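PDB 3K94: thiamin pyrophosphokinase from Geobacillus thermodenitrificans, which probably catalyses the ATP-dependent transfer of pyrophosphate to thiamin, giving thiamin diphosphate, the cofactor form of vitamin B1. Local coordinates for residues B[12-17]-B[34-39]; B[18-23]-B[147-152]. All coordinates share one frame; numbering follows the deposited sequence.

Interaction 1: residues B[12-17]-B[34-39]; sequences ELLPDL and TMTLLE
The loop that carries Leu14 and Leu17 passes alongside helix 33-40, with the backbones well apart: the nearest pair of CA atoms, those of Leu17 and Leu37, is 8.5 Å apart. Segment 34-39 is regular helix, held by bonds such as Leu38 N to Thr34 O at 3.0 Å, whereas 12-17 runs irregularly and enters a short 3-10 turn at Leu17. Side chains alone bridge the gap, and the contact is apolar and small, burying 135 Å² in total.

At its middle stands Thr36, whose methyl group is shared by two leucines. Leu14 and Thr36 reach toward each other tip to tip, so that Leu14 CD1 ends 3.6 Å from Thr36 CG2. Leu17 instead crosses the threonine at about a right angle and lays its CD1 3.7 Å from the same Thr36 CG2. The torsion of Thr36 (chi1 -59°) sets CG2 anti to the backbone N and leaves OG1 beside that N; the methyl is thereby turned to both leucines, while OG1 comes no nearer than 3.9 Å to Leu14 CD1. One helical position further on, Leu37 adds a looser touch, its CD2 lying 4.4 Å from Leu17 CD1.

Burial deepens from Leu14, which is partly exposed, to Leu17 and Leu37, which are buried. Both of these inner leucines also rest on Val6 of strand 4-6, and Leu17 touches Phe99 of the neighbouring strand 97-99 as well. The helix is covered on another side by helix 56-65, where Thr34 and Met35 (a selenomethionine) both touch Leu62. The contact packs the loop after strand 4-6 and the helix after strand 28-30 together beside the parallel strands 4-6 and 97-99, an alpha/beta layering that here belongs to the catalytic region.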
ATOM      1  N   GLU B  12     -11.304   1.657  11.102  1.00 23.55           N
ATOM      2  CA  GLU B  12     -11.675   0.255  11.038  1.00 26.24           C
ATOM      3  C   GLU B  12     -10.462  -0.624  10.689  1.00 23.20           C
ATOM      4  O   GLU B  12     -10.500  -1.839  10.865  1.00 25.99           O
ATOM      5  CB  GLU B  12     -12.831   0.038  10.044  1.00 35.89           C
ATOM      6  CG  GLU B  12     -12.463   0.156   8.566  1.00 36.56           C
ATOM      7  CD  GLU B  12     -12.445   1.590   8.036  1.00 40.61           C
ATOM      8  OE1 GLU B  12     -12.569   2.562   8.831  1.00 33.20           O
ATOM      9  OE2 GLU B  12     -12.307   1.740   6.797  1.00 45.48           O
ATOM     10  N   LEU B  13      -9.382  -0.003  10.220  1.00 17.85           N
ATOM     11  CA  LEU B  13      -8.156  -0.731   9.905  1.00 21.17           C
ATOM     12  C   LEU B  13      -7.254  -0.990  11.119  1.00 23.70           C
ATOM     13  O   LEU B  13      -6.329  -1.804  11.051  1.00 21.96           O
ATOM     14  CB  LEU B  13      -7.370  -0.008   8.806  1.00 18.87           C
ATOM     15  CG  LEU B  13      -8.100   0.249   7.493  1.00 23.57           C
ATOM     16  CD1 LEU B  13      -7.151   0.854   6.476  1.00 24.20           C
ATOM     17  CD2 LEU B  13      -8.746  -1.046   6.947  1.00 22.27           C
ATOM     18  N   LEU B  14      -7.507  -0.296  12.224  1.00 22.39           N
ATOM     19  CA  LEU B  14      -6.681  -0.471  13.427  1.00 24.37           C
ATOM     20  C   LEU B  14      -6.897  -1.841  14.059  1.00 26.24           C
ATOM     21  O   LEU B  14      -8.016  -2.319  14.114  1.00 27.48           O
ATOM     22  CB  LEU B  14      -7.029   0.585  14.483  1.00 22.16           C
ATOM     23  CG  LEU B  14      -6.875   2.071  14.157  1.00 33.14           C
ATOM     24  CD1 LEU B  14      -7.449   2.911  15.294  1.00 38.40           C
ATOM     25  CD2 LEU B  14      -5.434   2.437  13.901  1.00 26.98           C
ATOM     26  N   PRO B  15      -5.821  -2.468  14.559  1.00 26.02           N
ATOM     27  CA  PRO B  15      -6.062  -3.612  15.447  1.00 24.04           C
ATOM     28  C   PRO B  15      -6.668  -3.118  16.759  1.00 24.63           C
ATOM     29  O   PRO B  15      -6.727  -1.902  16.996  1.00 23.39           O
ATOM     30  CB  PRO B  15      -4.658  -4.155  15.738  1.00 23.91           C
ATOM     31  CG  PRO B  15      -3.679  -3.245  15.070  1.00 25.42           C
ATOM     32  CD  PRO B  15      -4.413  -2.040  14.546  1.00 25.82           C
ATOM     33  N   ASP B  16      -7.115  -4.046  17.595  1.00 27.00           N
ATOM     34  CA  ASP B  16      -7.488  -3.726  18.968  1.00 30.74           C
ATOM     35  C   ASP B  16      -6.200  -3.409  19.741  1.00 26.67           C
ATOM     36  O   ASP B  16      -5.367  -4.286  19.974  1.00 26.36           O
ATOM     37  CB  ASP B  16      -8.233  -4.913  19.607  1.00 35.74           C
ATOM     38  CG  ASP B  16      -8.580  -4.682  21.083  1.00 36.57           C
ATOM     39  OD1 ASP B  16      -8.272  -3.606  21.637  1.00 35.43           O
ATOM     40  OD2 ASP B  16      -9.170  -5.596  21.692  1.00 42.32           O
ATOM     41  N   LEU B  17      -6.039  -2.150  20.128  1.00 24.40           N
ATOM     42  CA  LEU B  17      -4.788  -1.687  20.727  1.00 24.06           C
ATOM     43  C   LEU B  17      -4.514  -2.303  22.096  1.00 29.16           C
ATOM     44  O   LEU B  17      -3.371  -2.327  22.563  1.00 28.64           O
ATOM     45  CB  LEU B  17      -4.789  -0.159  20.830  1.00 23.45           C
ATOM     46  CG  LEU B  17      -4.864   0.578  19.487  1.00 27.29           C
ATOM     47  CD1 LEU B  17      -4.706   2.073  19.719  1.00 29.09           C
ATOM     48  CD2 LEU B  17      -3.804   0.048  18.519  1.00 23.39           C
ATOM     49  N   THR B  34      -4.788  10.465  18.290  1.00 22.07           N
ATOM     50  CA  THR B  34      -4.817  10.775  19.716  1.00 25.78           C
ATOM     51  C   THR B  34      -6.165  10.443  20.356  1.00 24.08           C
ATOM     52  O   THR B  34      -6.212   9.990  21.501  1.00 25.94           O
ATOM     53  CB  THR B  34      -4.453  12.259  19.983  1.00 24.22           C
ATOM     54  OG1 THR B  34      -3.072  12.465  19.672  1.00 27.10           O
ATOM     55  CG2 THR B  34      -4.704  12.628  21.446  1.00 22.22           C
HETATM   56  N   MSE B  35      -7.254  10.674  19.621  1.00 22.59           N
HETATM   57  CA  MSE B  35      -8.594  10.334  20.107  1.00 24.45           C
HETATM   58  C   MSE B  35      -8.746   8.820  20.333  1.00 24.20           C
HETATM   59  O   MSE B  35      -9.398   8.387  21.288  1.00 25.92           O
HETATM   60  CB  MSE B  35      -9.682  10.823  19.136  1.00 23.99           C
HETATM   61  CG  MSE B  35      -9.708  12.300  18.887  1.00 27.74           C
HETATM   62 SE   MSE B  35      -9.571  13.291  20.585  1.00 49.90          SE
HETATM   63  CE  MSE B  35     -11.182  12.591  21.486  1.00 17.02           C
ATOM     64  N   THR B  36      -8.152   8.019  19.447  1.00 24.81           N
ATOM     65  CA  THR B  36      -8.169   6.559  19.608  1.00 25.86           C
ATOM     66  C   THR B  36      -7.514   6.157  20.931  1.00 26.71           C
ATOM     67  O   THR B  36      -8.044   5.316  21.668  1.00 27.28           O
ATOM     68  CB  THR B  36      -7.458   5.852  18.442  1.00 26.77           C
ATOM     69  OG1 THR B  36      -8.100   6.209  17.214  1.00 32.03           O
ATOM     70  CG2 THR B  36      -7.496   4.320  18.616  1.00 24.79           C
ATOM     71  N   LEU B  37      -6.371   6.770  21.232  1.00 22.19           N
ATOM     72  CA  LEU B  37      -5.699   6.553  22.512  1.00 22.07           C
ATOM     73  C   LEU B  37      -6.600   6.922  23.697  1.00 26.07           C
ATOM     74  O   LEU B  37      -6.710   6.156  24.651  1.00 28.08           O
ATOM     75  CB  LEU B  37      -4.389   7.341  22.583  1.00 19.61           C
ATOM     76  CG  LEU B  37      -3.349   6.979  21.509  1.00 29.39           C
ATOM     77  CD1 LEU B  37      -2.153   7.926  21.553  1.00 29.15           C
ATOM     78  CD2 LEU B  37      -2.899   5.534  21.658  1.00 26.12           C
ATOM     79  N   LEU B  38      -7.231   8.092  23.635  1.00 26.14           N
ATOM     80  CA  LEU B  38      -8.099   8.545  24.728  1.00 30.14           C
ATOM     81  C   LEU B  38      -9.196   7.512  24.955  1.00 30.13           C
ATOM     82  O   LEU B  38      -9.548   7.200  26.089  1.00 31.06           O
ATOM     83  CB  LEU B  38      -8.739   9.895  24.395  1.00 28.73           C
ATOM     84  CG  LEU B  38      -9.302  10.811  25.496  1.00 34.98           C
ATOM     85  CD1 LEU B  38     -10.538  11.543  25.002  1.00 35.33           C
ATOM     86  CD2 LEU B  38      -9.611  10.078  26.788  1.00 39.22           C
ATOM     87  N   GLU B  39      -9.734   6.989  23.861  1.00 27.16           N
ATOM     88  CA  GLU B  39     -10.832   6.040  23.935  1.00 37.07           C
ATOM     89  C   GLU B  39     -10.427   4.750  24.624  1.00 29.87           C
ATOM     90  O   GLU B  39     -11.238   4.133  25.312  1.00 31.15           O
ATOM     91  CB  GLU B  39     -11.387   5.743  22.540  1.00 47.95           C
ATOM     92  CG  GLU B  39     -12.106   6.921  21.923  1.00 62.79           C
ATOM     93  CD  GLU B  39     -13.279   7.390  22.769  1.00 76.85           C
ATOM     94  OE1 GLU B  39     -13.825   6.568  23.543  1.00 78.66           O
ATOM     95  OE2 GLU B  39     -13.658   8.578  22.658  1.00 83.76           O
TER

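Interaction 2: residues B[18-23]-B[147-152]; sequences RFYDGE and ARYCYV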
ATOM      1  N   ARG B  18      -5.559  -2.809  22.743  1.00 28.01           N
ATOM      2  CA  ARG B  18      -5.370  -3.449  24.032  1.00 30.41           C
ATOM      3  C   ARG B  18      -4.384  -4.596  23.908  1.00 30.32           C
ATOM      4  O   ARG B  18      -3.683  -4.931  24.858  1.00 29.31           O
ATOM      5  CB  ARG B  18      -6.693  -3.953  24.589  1.00 37.28           C
ATOM      6  CG  ARG B  18      -7.668  -2.849  24.943  1.00 43.32           C
ATOM      7  CD  ARG B  18      -8.995  -3.440  25.357  1.00 50.95           C
ATOM      8  NE  ARG B  18      -9.217  -4.719  24.694  1.00 58.65           N
ATOM      9  CZ  ARG B  18     -10.393  -5.337  24.626  1.00 64.63           C
ATOM     10  NH1 ARG B  18     -11.466  -4.786  25.181  1.00 66.63           N
ATOM     11  NH2 ARG B  18     -10.492  -6.503  23.999  1.00 64.08           N
ATOM     12  N   PHE B  19      -4.316  -5.201  22.732  1.00 27.65           N
ATOM     13  CA  PHE B  19      -3.426  -6.347  22.573  1.00 31.03           C
ATOM     14  C   PHE B  19      -2.009  -5.918  22.248  1.00 28.46           C
ATOM     15  O   PHE B  19      -1.097  -6.738  22.223  1.00 31.66           O
ATOM     16  CB  PHE B  19      -3.985  -7.344  21.554  1.00 38.75           C
ATOM     17  CG  PHE B  19      -5.237  -8.026  22.027  1.00 52.24           C
ATOM     18  CD1 PHE B  19      -5.197  -8.897  23.110  1.00 56.97           C
ATOM     19  CD2 PHE B  19      -6.457  -7.776  21.419  1.00 58.16           C
ATOM     20  CE1 PHE B  19      -6.345  -9.516  23.569  1.00 60.41           C
ATOM     21  CE2 PHE B  19      -7.611  -8.399  21.869  1.00 62.74           C
ATOM     22  CZ  PHE B  19      -7.554  -9.267  22.949  1.00 62.68           C
ATOM     23  N   TYR B  20      -1.825  -4.619  22.032  1.00 24.59           N
ATOM     24  CA  TYR B  20      -0.495  -4.069  21.804  1.00 26.81           C
ATOM     25  C   TYR B  20      -0.026  -3.226  22.980  1.00 27.11           C
ATOM     26  O   TYR B  20       0.967  -2.512  22.883  1.00 30.95           O
ATOM     27  CB  TYR B  20      -0.459  -3.252  20.507  1.00 29.86           C
ATOM     28  CG  TYR B  20      -0.533  -4.131  19.281  1.00 30.05           C
ATOM     29  CD1 TYR B  20       0.621  -4.636  18.694  1.00 30.58           C
ATOM     30  CD2 TYR B  20      -1.761  -4.498  18.740  1.00 26.07           C
ATOM     31  CE1 TYR B  20       0.550  -5.464  17.570  1.00 29.08           C
ATOM     32  CE2 TYR B  20      -1.838  -5.335  17.636  1.00 24.35           C
ATOM     33  CZ  TYR B  20      -0.684  -5.799  17.052  1.00 26.77           C
ATOM     34  OH  TYR B  20      -0.775  -6.615  15.954  1.00 29.06           O
ATOM     35  N   ASP B  21      -0.740  -3.313  24.095  1.00 26.39           N
ATOM     36  CA  ASP B  21      -0.414  -2.507  25.277  1.00 24.96           C
ATOM     37  C   ASP B  21       0.452  -3.310  26.247  1.00 26.92           C
ATOM     38  O   ASP B  21       0.403  -4.526  26.259  1.00 30.20           O
ATOM     39  CB  ASP B  21      -1.701  -2.041  25.958  1.00 24.59           C
ATOM     40  CG  ASP B  21      -1.445  -1.114  27.136  1.00 27.56           C
ATOM     41  OD1 ASP B  21      -0.462  -0.337  27.113  1.00 25.19           O
ATOM     42  OD2 ASP B  21      -2.249  -1.166  28.082  1.00 27.98           O
ATOM     43  N   GLY B  22       1.255  -2.634  27.055  1.00 28.63           N
ATOM     44  CA  GLY B  22       2.098  -3.325  28.017  1.00 27.53           C
ATOM     45  C   GLY B  22       2.911  -2.313  28.794  1.00 32.02           C
ATOM     46  O   GLY B  22       2.991  -1.148  28.392  1.00 27.30           O
ATOM     47  N   GLU B  23       3.523  -2.731  29.899  1.00 27.37           N
ATOM     48  CA  GLU B  23       4.205  -1.760  30.754  1.00 33.33           C
ATOM     49  C   GLU B  23       5.472  -1.167  30.120  1.00 30.54           C
ATOM     50  O   GLU B  23       5.952  -0.126  30.560  1.00 32.35           O
ATOM     51  CB  GLU B  23       4.486  -2.337  32.150  1.00 38.64           C
ATOM     52  CG  GLU B  23       5.393  -3.549  32.150  1.00 45.20           C
ATOM     53  CD  GLU B  23       5.651  -4.077  33.550  1.00 52.70           C
ATOM     54  OE1 GLU B  23       6.506  -4.982  33.690  1.00 55.12           O
ATOM     55  OE2 GLU B  23       5.000  -3.588  34.503  1.00 51.36           O
ATOM     56  N   ALA B 147       0.290 -16.330  15.335  1.00 42.59           N
ATOM     57  CA  ALA B 147      -1.085 -16.683  15.010  1.00 45.97           C
ATOM     58  C   ALA B 147      -1.777 -15.638  14.132  1.00 39.78           C
ATOM     59  O   ALA B 147      -2.660 -15.973  13.346  1.00 43.19           O
ATOM     60  CB  ALA B 147      -1.883 -16.920  16.291  1.00 49.88           C
ATOM     61  N   ARG B 148      -1.370 -14.377  14.256  1.00 37.13           N
ATOM     62  CA  ARG B 148      -2.014 -13.297  13.498  1.00 33.97           C
ATOM     63  C   ARG B 148      -1.718 -13.309  11.988  1.00 30.85           C
ATOM     64  O   ARG B 148      -2.381 -12.616  11.223  1.00 37.24           O
ATOM     65  CB  ARG B 148      -1.644 -11.929  14.086  1.00 37.62           C
ATOM     66  CG  ARG B 148      -1.784 -11.828  15.611  1.00 43.43           C
ATOM     67  CD  ARG B 148      -1.555 -10.388  16.096  1.00 52.54           C
ATOM     68  NE  ARG B 148      -1.277 -10.300  17.532  1.00 63.20           N
ATOM     69  CZ  ARG B 148      -2.209 -10.256  18.487  1.00 66.72           C
ATOM     70  NH1 ARG B 148      -3.500 -10.296  18.172  1.00 67.47           N
ATOM     71  NH2 ARG B 148      -1.849 -10.178  19.764  1.00 63.45           N
ATOM     72  N   TYR B 149      -0.728 -14.084  11.554  1.00 27.06           N
ATOM     73  CA  TYR B 149      -0.279 -14.002  10.167  1.00 25.48           C
ATOM     74  C   TYR B 149      -0.004 -15.365   9.567  1.00 29.83           C
ATOM     75  O   TYR B 149       0.785 -16.136  10.108  1.00 35.58           O
ATOM     76  CB  TYR B 149       0.976 -13.131  10.079  1.00 29.17           C
ATOM     77  CG  TYR B 149       0.806 -11.816  10.791  1.00 26.59           C
ATOM     78  CD1 TYR B 149      -0.074 -10.867  10.309  1.00 24.10           C
ATOM     79  CD2 TYR B 149       1.498 -11.542  11.971  1.00 26.58           C
ATOM     80  CE1 TYR B 149      -0.257  -9.666  10.959  1.00 30.07           C
ATOM     81  CE2 TYR B 149       1.328 -10.332  12.639  1.00 31.74           C
ATOM     82  CZ  TYR B 149       0.448  -9.404  12.125  1.00 32.36           C
ATOM     83  OH  TYR B 149       0.257  -8.212  12.764  1.00 32.23           O
ATOM     84  N   CYS B 150      -0.660 -15.658   8.449  1.00 29.46           N
ATOM     85  CA  CYS B 150      -0.425 -16.901   7.717  1.00 29.02           C
ATOM     86  C   CYS B 150       0.543 -16.701   6.559  1.00 29.95           C
ATOM     87  O   CYS B 150       1.258 -17.614   6.167  1.00 32.63           O
ATOM     88  CB  CYS B 150      -1.744 -17.459   7.165  1.00 26.52           C
ATOM     89  SG  CYS B 150      -2.960 -17.850   8.434  1.00 52.00           S
ATOM     90  N   TYR B 151       0.556 -15.504   5.996  1.00 24.82           N
ATOM     91  CA  TYR B 151       1.297 -15.288   4.768  1.00 24.24           C
ATOM     92  C   TYR B 151       2.540 -14.437   4.985  1.00 27.15           C
ATOM     93  O   TYR B 151       2.542 -13.535   5.824  1.00 27.33           O
ATOM     94  CB  TYR B 151       0.388 -14.646   3.738  1.00 28.17           C
ATOM     95  CG  TYR B 151      -1.014 -15.227   3.742  1.00 32.47           C
ATOM     96  CD1 TYR B 151      -1.251 -16.550   3.366  1.00 30.76           C
ATOM     97  CD2 TYR B 151      -2.097 -14.451   4.116  1.00 33.36           C
ATOM     98  CE1 TYR B 151      -2.544 -17.079   3.371  1.00 31.25           C
ATOM     99  CE2 TYR B 151      -3.384 -14.966   4.117  1.00 34.23           C
ATOM    100  CZ  TYR B 151      -3.603 -16.272   3.746  1.00 31.91           C
ATOM    101  OH  TYR B 151      -4.887 -16.758   3.767  1.00 33.83           O
ATOM    102  N   VAL B 152       3.593 -14.741   4.233  1.00 24.69           N
ATOM    103  CA  VAL B 152       4.812 -13.941   4.233  1.00 24.47           C
ATOM    104  C   VAL B 152       5.194 -13.606   2.794  1.00 23.74           C
ATOM    105  O   VAL B 152       5.198 -14.478   1.922  1.00 27.96           O
ATOM    106  CB  VAL B 152       5.986 -14.666   4.930  1.00 26.65           C
ATOM    107  CG1 VAL B 152       7.206 -13.744   5.041  1.00 25.35           C
ATOM    108  CG2 VAL B 152       5.569 -15.149   6.307  1.00 29.48           C
TER
HETATM  109  O   HOH W   1       1.581  -7.384  14.870  1.00 23.14           O
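Tyr20 and Tyr149 point their hydroxyls at each other from opposite directions, but their OH atoms stay 3.7 Å apart and are joined through a water. That water hydrogen-bonds to both, 2.7 Å from Tyr20 OH and 2.6 Å from Tyr149 OH, at the edge of both rings and in their planes, so one molecule links the two phenols.

Arg148 runs next to this bridge. Its chain, extended from CG to NE, runs antiparallel to the Tyr20 side chain and past its hydroxyl, bringing CD to 3.9 Å from Tyr20 OH, with the guanidinium plane tilted 34° from the tyrosine ring. Arg148 NH2 ends 4.0 Å from Phe19 CB, a van der Waals touch rather than a polar bond.

Within its own segment, Arg148 sets CB 3.6 Å above the centre of the Tyr149 ring, backing one face of it. Further out, Tyr20 meets Phe99 edge-to-face, Tyr149 packs on Arg208 of strand 204-209, and Cys150 forms a disulfide with Cys214. A classic beta bulge sets Cys150 and Tyr151 together opposite Ser209. The contact is a thin, water-mediated surface junction between the catalytic and vitamin B1-binding regions of the two-domain thiamin pyrophosphokinase fold.

Overall arrangement
From the N terminus, the chain leaves strand 4-6 and enters a long loop whose consecutive pieces, 12-17 and 18-23, serve the two contacts in turn. Interaction 1 closes a short loop, with strand 28-30 lying between its segments before the chain reaches helix 33-40. Interaction 2 closes a far wider one, spanning 123 residues to 147-152, the turn that leads into strand 151-156. Since 18-23 falls between the segments of interaction 1, the two closures cross rather than nest. They also touch, Pro15 CB packing 3.6 Å from Tyr20 CE2. One loop thus connects a helix of the catalytic region to the vitamin B1-binding region.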